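PDB 4Z48: uncharacterized protein TP-0789 domain-containing protein from Desulfovibrio piger ATCC 29098, which is of unknown function but belongs to the LolA-like family and may, like LolA, bind lipid or lipoprotein in the cell envelope. Local coordinates for residues S25-E31 with S226-V232; T161-V167 with D181-D187. All coordinates share one frame; numbering follows the deposited sequence. Where two conformers were deposited one is given.

Interactions 1 and 2 each pair neighbouring antiparallel strands of the curved beta structure of this LolA-like chain, on opposite sides of its centre. Their own centres are 30 Å apart and their nearest atoms about 17 Å, so neither touches the other. Interaction 1 (25-31 with 226-232) brings the first strand, 27-38, against the last, 219-230, and so spans nearly the whole chain. Interaction 2 (161-167 with 181-187) lies within the sequence thus enclosed and joins the two arms of a single hairpin. Strands 204-214 and 189-201 lie between them in the strand order.

Interaction 1: residues S25-E31 with S226-V232; sequences SQDSYSE and SNLRYDV
Asp27 and Asp231 fasten one end of this antiparallel pair, each carboxylate taking backbone amides of the other segment. Asp231 OD1 accepts two: Gln26 N at 2.7 Å on its syn lone pair, and the longer Asp27 N at 3.2 Å almost in line with the C-O bond. In return, Asp27 OD1 takes Val232 N at 2.8 Å, on the syn side but 19° out of the carboxylate plane, while Asp27 OD2 serves Gly233 and Leu234; Asp231 N donates to Asp27 O. These amides probably offset the repulsion between two carboxylates whose OD1 atoms lie near each other.

The tighter packing is on the face of Ser28 and Tyr230, with Ser25 of the preceding loop against the ring. Ser25 CB comes within 3.4 Å of Tyr230 CD1, Ser28 CB meets the same ring atom, and Asp27 O lies in the ring plane at its edge. Tyr230 OH is bonded to Thr206 of strand 204-214.

The other face is looser and wetter. Tyr29 CG stands anti to its amide nitrogen (chi1 168°), carrying the ring along its own strand until OH donates to the anti lone pair of Glu31 OE2 at 2.7 Å. Glu31 OE1 receives Asn227 ND2 at 3.0 Å from well above the carboxylate plane, and a water bridges this oxygen to Ser226 OG.

Reciprocal backbone bonds join Tyr29 with Arg229 and Glu31 with Ser226. The register slips by one residue between these pairs: a beta bulge at the corner of strand 219-230, in an antiparallel junction of first and last strands within a LolA-like beta fold.

Interaction 2: residues T161-V167 with D181-D187; sequences TQYSRQV and DYYDKKD
Asp181 opens the contact by exchanging two backbone bonds with Val167.

Tyr182 follows on the opposite face, with Gln166 on one face of its ring and Tyr163 at its edge. The amide of Gln166 stacks on it with planes only 6° apart, NE2 over the ring centre, while OE1 is held by Arg153. Tyr182 also turns its edge to the face of Tyr163, a T-shaped pair with CD2 3.3 Å from Tyr163 CZ and planes at 65°; Asp123 binds Tyr163 OH.

Tyr183 N donates to Arg165 O, and Tyr183 O accepts Ser164 N at 2.8 Å. On its ring lies the Arg165 guanidinium, CZ 3.8 Å from the ring centroid and planes 16° apart, a stacked cation-pi contact. The arginine chain is bent at chi3, and three waters in the guanidinium plane hold its rim; one bridges NH2 to Tyr183 OH.

Asp184 starts a type I turn. Its O is gripped from opposite faces by Asp187 N and by Ser164 OG, the latter at 2.6 Å; its OD1 accepts Lys186 N in an Asx turn.

Lys185 bends its chain back so that NZ donates to Thr161 O at 2.8 Å, tying the turn to the start of segment 161-167. Tyr163 O, buried here, has no polar partner.

Asp187 completes the turn, and a water that donates to its OD1 and to Ser164 OG accepts from Arg165 NE. The arrangement is that of a beta hairpin, strands 163-171 and 177-184, whose open end is sewn together by side chains where the chain turns toward strand 189-201.

Interaction 1: residues S25-E31 with S226-V232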
loop_
_atom_site.group_PDB
_atom_site.type_symbol
_atom_site.label_atom_id
_atom_site.label_comp_id
_atom_site.label_asym_id
_atom_site.label_seq_id
_atom_site.Cartn_x
_atom_site.Cartn_y
_atom_site.Cartn_z
ATOM N N SER A 25 -9.887 -7.084 -10.517
ATOM C CA SER A 25 -9.173 -8.367 -10.542
ATOM C C SER A 25 -9.503 -9.282 -9.379
ATOM O O SER A 25 -9.913 -8.800 -8.329
ATOM C CB SER A 25 -7.666 -8.141 -10.561
ATOM O OG SER A 25 -7.133 -7.824 -9.289
ATOM N N GLN A 26 -9.230 -10.599 -9.546
ATOM C CA GLN A 26 -9.374 -11.612 -8.495
ATOM C C GLN A 26 -8.003 -11.979 -7.939
ATOM O O GLN A 26 -7.903 -12.382 -6.786
ATOM C CB GLN A 26 -10.119 -12.860 -8.997
ATOM C CG GLN A 26 -11.662 -12.718 -8.918
ATOM C CD GLN A 26 -12.185 -12.399 -7.521
ATOM O OE1 GLN A 26 -12.651 -11.285 -7.235
ATOM N NE2 GLN A 26 -12.102 -13.361 -6.612
ATOM N N ASP A 27 -6.945 -11.845 -8.755
ATOM C CA ASP A 27 -5.582 -12.099 -8.294
ATOM C C ASP A 27 -4.599 -11.306 -9.155
ATOM O O ASP A 27 -4.984 -10.763 -10.194
ATOM C CB ASP A 27 -5.265 -13.611 -8.289
ATOM C CG ASP A 27 -4.990 -14.263 -9.626
ATOM O OD1 ASP A 27 -4.225 -13.686 -10.422
ATOM O OD2 ASP A 27 -5.429 -15.407 -9.819
ATOM N N SER A 28 -3.371 -11.186 -8.693
ATOM C CA SER A 28 -2.313 -10.500 -9.427
ATOM C C SER A 28 -0.921 -10.979 -9.030
ATOM O O SER A 28 -0.684 -11.471 -7.924
ATOM C CB SER A 28 -2.390 -8.988 -9.215
ATOM O OG SER A 28 -2.242 -8.649 -7.851
ATOM N N TYR A 29 0.009 -10.762 -9.946
ATOM C CA TYR A 29 1.412 -11.065 -9.784
ATOM C C TYR A 29 2.197 -9.876 -10.241
ATOM O O TYR A 29 1.814 -9.274 -11.246
ATOM C CB TYR A 29 1.770 -12.302 -10.611
ATOM C CG TYR A 29 3.253 -12.532 -10.746
ATOM C CD1 TYR A 29 3.974 -13.167 -9.735
ATOM C CD2 TYR A 29 3.957 -12.054 -11.851
ATOM C CE1 TYR A 29 5.346 -13.390 -9.855
ATOM C CE2 TYR A 29 5.337 -12.258 -11.973
ATOM C CZ TYR A 29 6.023 -12.921 -10.966
ATOM O OH TYR A 29 7.372 -13.130 -11.049
ATOM N N SER A 30 3.274 -9.514 -9.522
ATOM C CA SER A 30 4.193 -8.485 -10.002
ATOM C C SER A 30 5.603 -8.697 -9.461
ATOM O O SER A 30 5.828 -9.468 -8.538
ATOM C CB SER A 30 3.714 -7.074 -9.693
ATOM O OG SER A 30 3.917 -6.693 -8.348
ATOM N N GLU A 31 6.546 -8.033 -10.108
ATOM C CA GLU A 31 7.949 -7.982 -9.737
ATOM C C GLU A 31 8.305 -6.520 -9.439
ATOM O O GLU A 31 7.783 -5.591 -10.074
ATOM C CB GLU A 31 8.813 -8.554 -10.867
ATOM C CG GLU A 31 8.608 -10.042 -11.064
ATOM C CD GLU A 31 9.208 -10.582 -12.342
ATOM O OE1 GLU A 31 10.044 -9.878 -12.946
ATOM O OE2 GLU A 31 8.817 -11.693 -12.760
ATOM N N SER A 226 7.307 -4.067 -12.388
ATOM C CA SER A 226 7.292 -4.541 -13.764
ATOM C C SER A 226 6.799 -5.980 -13.810
ATOM O O SER A 226 6.587 -6.592 -12.762
ATOM C CB SER A 226 8.648 -4.354 -14.444
ATOM O OG SER A 226 9.716 -5.026 -13.811
ATOM N N ASN A 227 6.464 -6.454 -15.037
ATOM C CA ASN A 227 5.914 -7.780 -15.330
ATOM C C ASN A 227 4.623 -8.030 -14.516
ATOM O O ASN A 227 4.360 -9.164 -14.075
ATOM C CB ASN A 227 6.952 -8.868 -15.112
ATOM C CG ASN A 227 8.135 -8.691 -16.041
ATOM O OD1 ASN A 227 7.991 -8.642 -17.252
ATOM N ND2 ASN A 227 9.304 -8.499 -15.493
ATOM N N LEU A 228 3.811 -6.952 -14.339
ATOM C CA LEU A 228 2.571 -7.092 -13.577
ATOM C C LEU A 228 1.495 -7.725 -14.455
ATOM O O LEU A 228 1.342 -7.404 -15.639
ATOM C CB LEU A 228 2.073 -5.765 -12.957
ATOM C CG LEU A 228 1.007 -5.880 -11.826
ATOM C CD1 LEU A 228 1.081 -4.712 -10.893
ATOM C CD2 LEU A 228 -0.410 -5.964 -12.372
ATOM N N ARG A 229 0.786 -8.683 -13.871
ATOM C CA ARG A 229 -0.292 -9.422 -14.547
ATOM C C ARG A 229 -1.485 -9.597 -13.616
ATOM O O ARG A 229 -1.295 -9.728 -12.413
ATOM C CB ARG A 229 0.211 -10.801 -14.990
ATOM C CG ARG A 229 1.154 -10.791 -16.183
ATOM C CD ARG A 229 0.890 -11.973 -17.099
ATOM N NE ARG A 229 1.205 -13.257 -16.466
ATOM C CZ ARG A 229 0.672 -14.421 -16.830
ATOM N NH1 ARG A 229 -0.223 -14.471 -17.808
ATOM N NH2 ARG A 229 1.014 -15.538 -16.203
ATOM N N TYR A 230 -2.710 -9.602 -14.158
ATOM C CA TYR A 230 -3.916 -9.861 -13.356
ATOM C C TYR A 230 -4.562 -11.190 -13.732
ATOM O O TYR A 230 -4.417 -11.633 -14.872
ATOM C CB TYR A 230 -4.950 -8.760 -13.528
ATOM C CG TYR A 230 -4.552 -7.455 -12.887
ATOM C CD1 TYR A 230 -4.538 -7.316 -11.506
ATOM C CD2 TYR A 230 -4.233 -6.338 -13.661
ATOM C CE1 TYR A 230 -4.203 -6.108 -10.905
ATOM C CE2 TYR A 230 -3.877 -5.128 -13.067
ATOM C CZ TYR A 230 -3.847 -5.027 -11.685
ATOM O OH TYR A 230 -3.494 -3.871 -11.050
ATOM N N ASP A 231 -5.325 -11.791 -12.795
ATOM C CA ASP A 231 -6.097 -13.025 -13.001
ATOM C C ASP A 231 -5.282 -14.127 -13.711
ATOM O O ASP A 231 -5.696 -14.657 -14.746
ATOM C CB ASP A 231 -7.394 -12.714 -13.752
ATOM C CG ASP A 231 -8.303 -11.785 -12.963
ATOM O OD1 ASP A 231 -8.033 -11.570 -11.793
ATOM O OD2 ASP A 231 -9.295 -11.293 -13.533
ATOM N N VAL A 232 -4.146 -14.483 -13.099
ATOM C CA VAL A 232 -3.210 -15.501 -13.594
ATOM C C VAL A 232 -3.597 -16.911 -13.107
ATOM O O VAL A 232 -3.023 -17.896 -13.577
ATOM C CB VAL A 232 -1.733 -15.154 -13.240
ATOM C CG1 VAL A 232 -1.305 -13.876 -13.934
ATOM C CG2 VAL A 232 -1.522 -15.023 -11.739
HETATM O O HOH W 1 10.815 -7.465 -13.455
#

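Interaction 2: residues T161-V167 with D181-D187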
loop_
_atom_site.group_PDB
_atom_site.type_symbol
_atom_site.label_atom_id
_atom_site.label_comp_id
_atom_site.label_asym_id
_atom_site.label_seq_id
_atom_site.Cartn_x
_atom_site.Cartn_y
_atom_site.Cartn_z
ATOM N N THR A 161 -3.337 3.078 13.740
ATOM C CA THR A 161 -2.558 3.660 12.630
ATOM C C THR A 161 -1.630 4.728 13.176
ATOM O O THR A 161 -1.920 5.317 14.212
ATOM C CB THR A 161 -3.521 4.244 11.530
ATOM O OG1 THR A 161 -2.762 4.907 10.512
ATOM C CG2 THR A 161 -4.561 5.210 12.091
ATOM N N GLN A 162 -0.524 4.997 12.484
ATOM C CA GLN A 162 0.361 6.059 12.959
ATOM C C GLN A 162 -0.120 7.428 12.419
ATOM O O GLN A 162 0.382 8.474 12.835
ATOM C CB GLN A 162 1.806 5.776 12.494
ATOM C CG GLN A 162 2.018 6.054 11.034
ATOM C CD GLN A 162 3.332 5.544 10.525
ATOM O OE1 GLN A 162 3.415 4.428 10.009
ATOM N NE2 GLN A 162 4.374 6.367 10.644
ATOM N N TYR A 163 -1.059 7.413 11.463
ATOM C CA TYR A 163 -1.453 8.646 10.808
ATOM C C TYR A 163 -2.699 9.288 11.395
ATOM O O TYR A 163 -3.615 8.599 11.837
ATOM C CB TYR A 163 -1.665 8.420 9.308
ATOM C CG TYR A 163 -0.531 7.675 8.642
ATOM C CD1 TYR A 163 0.743 8.231 8.560
ATOM C CD2 TYR A 163 -0.724 6.399 8.116
ATOM C CE1 TYR A 163 1.783 7.568 7.901
ATOM C CE2 TYR A 163 0.323 5.705 7.489
ATOM C CZ TYR A 163 1.576 6.283 7.411
ATOM O OH TYR A 163 2.560 5.590 6.758
ATOM N N SER A 164 -2.709 10.616 11.391
ATOM C CA SER A 164 -3.850 11.390 11.873
ATOM C C SER A 164 -4.747 11.747 10.703
ATOM O O SER A 164 -5.963 11.869 10.877
ATOM C CB SER A 164 -3.393 12.654 12.586
ATOM O OG SER A 164 -2.604 13.441 11.710
ATOM N N ARG A 165 -4.140 11.935 9.514
ATOM C CA ARG A 165 -4.885 12.323 8.317
ATOM C C ARG A 165 -3.983 12.228 7.092
ATOM O O ARG A 165 -2.751 12.303 7.191
ATOM C CB ARG A 165 -5.484 13.738 8.484
ATOM C CG ARG A 165 -4.749 14.896 7.820
ATOM C CD ARG A 165 -5.252 16.233 8.314
ATOM N NE ARG A 165 -4.127 17.157 8.438
ATOM C CZ ARG A 165 -3.762 18.007 7.492
ATOM N NH1 ARG A 165 -4.457 18.093 6.365
ATOM N NH2 ARG A 165 -2.708 18.794 7.672
ATOM N N GLN A 166 -4.610 11.988 5.952
ATOM C CA GLN A 166 -3.970 11.857 4.666
ATOM C C GLN A 166 -4.671 12.713 3.628
ATOM O O GLN A 166 -5.894 12.631 3.484
ATOM C CB GLN A 166 -3.950 10.394 4.197
ATOM C CG GLN A 166 -3.174 9.472 5.174
ATOM C CD GLN A 166 -3.331 8.025 4.814
ATOM O OE1 GLN A 166 -4.094 7.659 3.909
ATOM N NE2 GLN A 166 -2.561 7.177 5.476
ATOM N N VAL A 167 -3.898 13.543 2.925
ATOM C CA VAL A 167 -4.390 14.391 1.831
ATOM C C VAL A 167 -3.998 13.687 0.556
ATOM O O VAL A 167 -2.823 13.336 0.366
ATOM C CB VAL A 167 -3.891 15.859 1.881
ATOM C CG1 VAL A 167 -4.482 16.677 0.732
ATOM C CG2 VAL A 167 -4.238 16.493 3.219
ATOM N N ASP A 181 -0.057 13.231 0.932
ATOM C CA ASP A 181 0.666 13.729 2.094
ATOM C C ASP A 181 0.111 13.057 3.305
ATOM O O ASP A 181 -1.105 13.034 3.465
ATOM C CB ASP A 181 0.574 15.246 2.214
ATOM C CG ASP A 181 1.383 16.025 1.189
ATOM O OD1 ASP A 181 2.245 15.422 0.530
ATOM O OD2 ASP A 181 1.143 17.247 1.046
ATOM N N TYR A 182 0.992 12.474 4.154
ATOM C CA TYR A 182 0.618 11.767 5.382
ATOM C C TYR A 182 1.068 12.554 6.588
ATOM O O TYR A 182 2.199 13.050 6.618
ATOM C CB TYR A 182 1.231 10.342 5.442
ATOM C CG TYR A 182 0.668 9.277 4.518
ATOM C CD1 TYR A 182 -0.209 9.603 3.483
ATOM C CD2 TYR A 182 1.105 7.957 4.604
ATOM C CE1 TYR A 182 -0.685 8.627 2.601
ATOM C CE2 TYR A 182 0.615 6.970 3.752
ATOM C CZ TYR A 182 -0.264 7.309 2.741
ATOM O OH TYR A 182 -0.711 6.320 1.896
ATOM N N TYR A 183 0.174 12.660 7.590
ATOM C CA TYR A 183 0.399 13.416 8.804
ATOM C C TYR A 183 0.402 12.498 10.023
ATOM O O TYR A 183 -0.388 11.556 10.083
ATOM C CB TYR A 183 -0.666 14.511 8.919
ATOM C CG TYR A 183 -0.497 15.565 7.842
ATOM C CD1 TYR A 183 -1.107 15.421 6.590
ATOM C CD2 TYR A 183 0.338 16.660 8.039
ATOM C CE1 TYR A 183 -0.939 16.384 5.590
ATOM C CE2 TYR A 183 0.513 17.624 7.046
ATOM C CZ TYR A 183 -0.097 17.464 5.813
ATOM O OH TYR A 183 0.123 18.409 4.842
ATOM N N ASP A 184 1.302 12.767 10.975
ATOM C CA ASP A 184 1.447 11.958 12.185
ATOM C C ASP A 184 0.449 12.442 13.264
ATOM O O ASP A 184 -0.307 13.397 13.016
ATOM C CB ASP A 184 2.917 11.943 12.707
ATOM C CG ASP A 184 3.515 13.241 13.255
ATOM O OD1 ASP A 184 2.747 14.211 13.483
ATOM O OD2 ASP A 184 4.756 13.284 13.472
ATOM N N LYS A 185 0.480 11.813 14.459
ATOM C CA LYS A 185 -0.444 12.153 15.560
ATOM C C LYS A 185 -0.193 13.552 16.150
ATOM O O LYS A 185 -1.024 14.036 16.931
ATOM C CB LYS A 185 -0.394 11.100 16.691
ATOM C CG LYS A 185 -0.687 9.668 16.259
ATOM C CD LYS A 185 -2.107 9.461 15.825
ATOM C CE LYS A 185 -2.604 8.162 16.376
ATOM N NZ LYS A 185 -3.411 7.442 15.362
ATOM N N LYS A 186 0.943 14.183 15.804
ATOM C CA LYS A 186 1.287 15.535 16.254
ATOM C C LYS A 186 1.062 16.547 15.116
ATOM O O LYS A 186 1.587 17.658 15.169
ATOM C CB LYS A 186 2.732 15.582 16.763
ATOM C CG LYS A 186 2.902 14.943 18.144
ATOM C CD LYS A 186 4.362 14.926 18.592
ATOM C CE LYS A 186 4.634 13.986 19.749
ATOM N NZ LYS A 186 4.112 14.514 21.037
ATOM N N ASP A 187 0.239 16.151 14.105
ATOM C CA ASP A 187 -0.176 16.894 12.905
ATOM C C ASP A 187 1.024 17.296 12.014
ATOM O O ASP A 187 0.892 18.165 11.154
ATOM C CB ASP A 187 -1.025 18.136 13.286
ATOM C CG ASP A 187 -2.264 17.813 14.100
ATOM O OD1 ASP A 187 -2.986 16.861 13.734
ATOM O OD2 ASP A 187 -2.492 18.491 15.129
HETATM O O HOH W 2 -3.409 16.041 11.198
HETATM O O HOH W 3 -1.174 19.586 9.929
HETATM O O HOH W 4 -1.934 20.605 5.675
#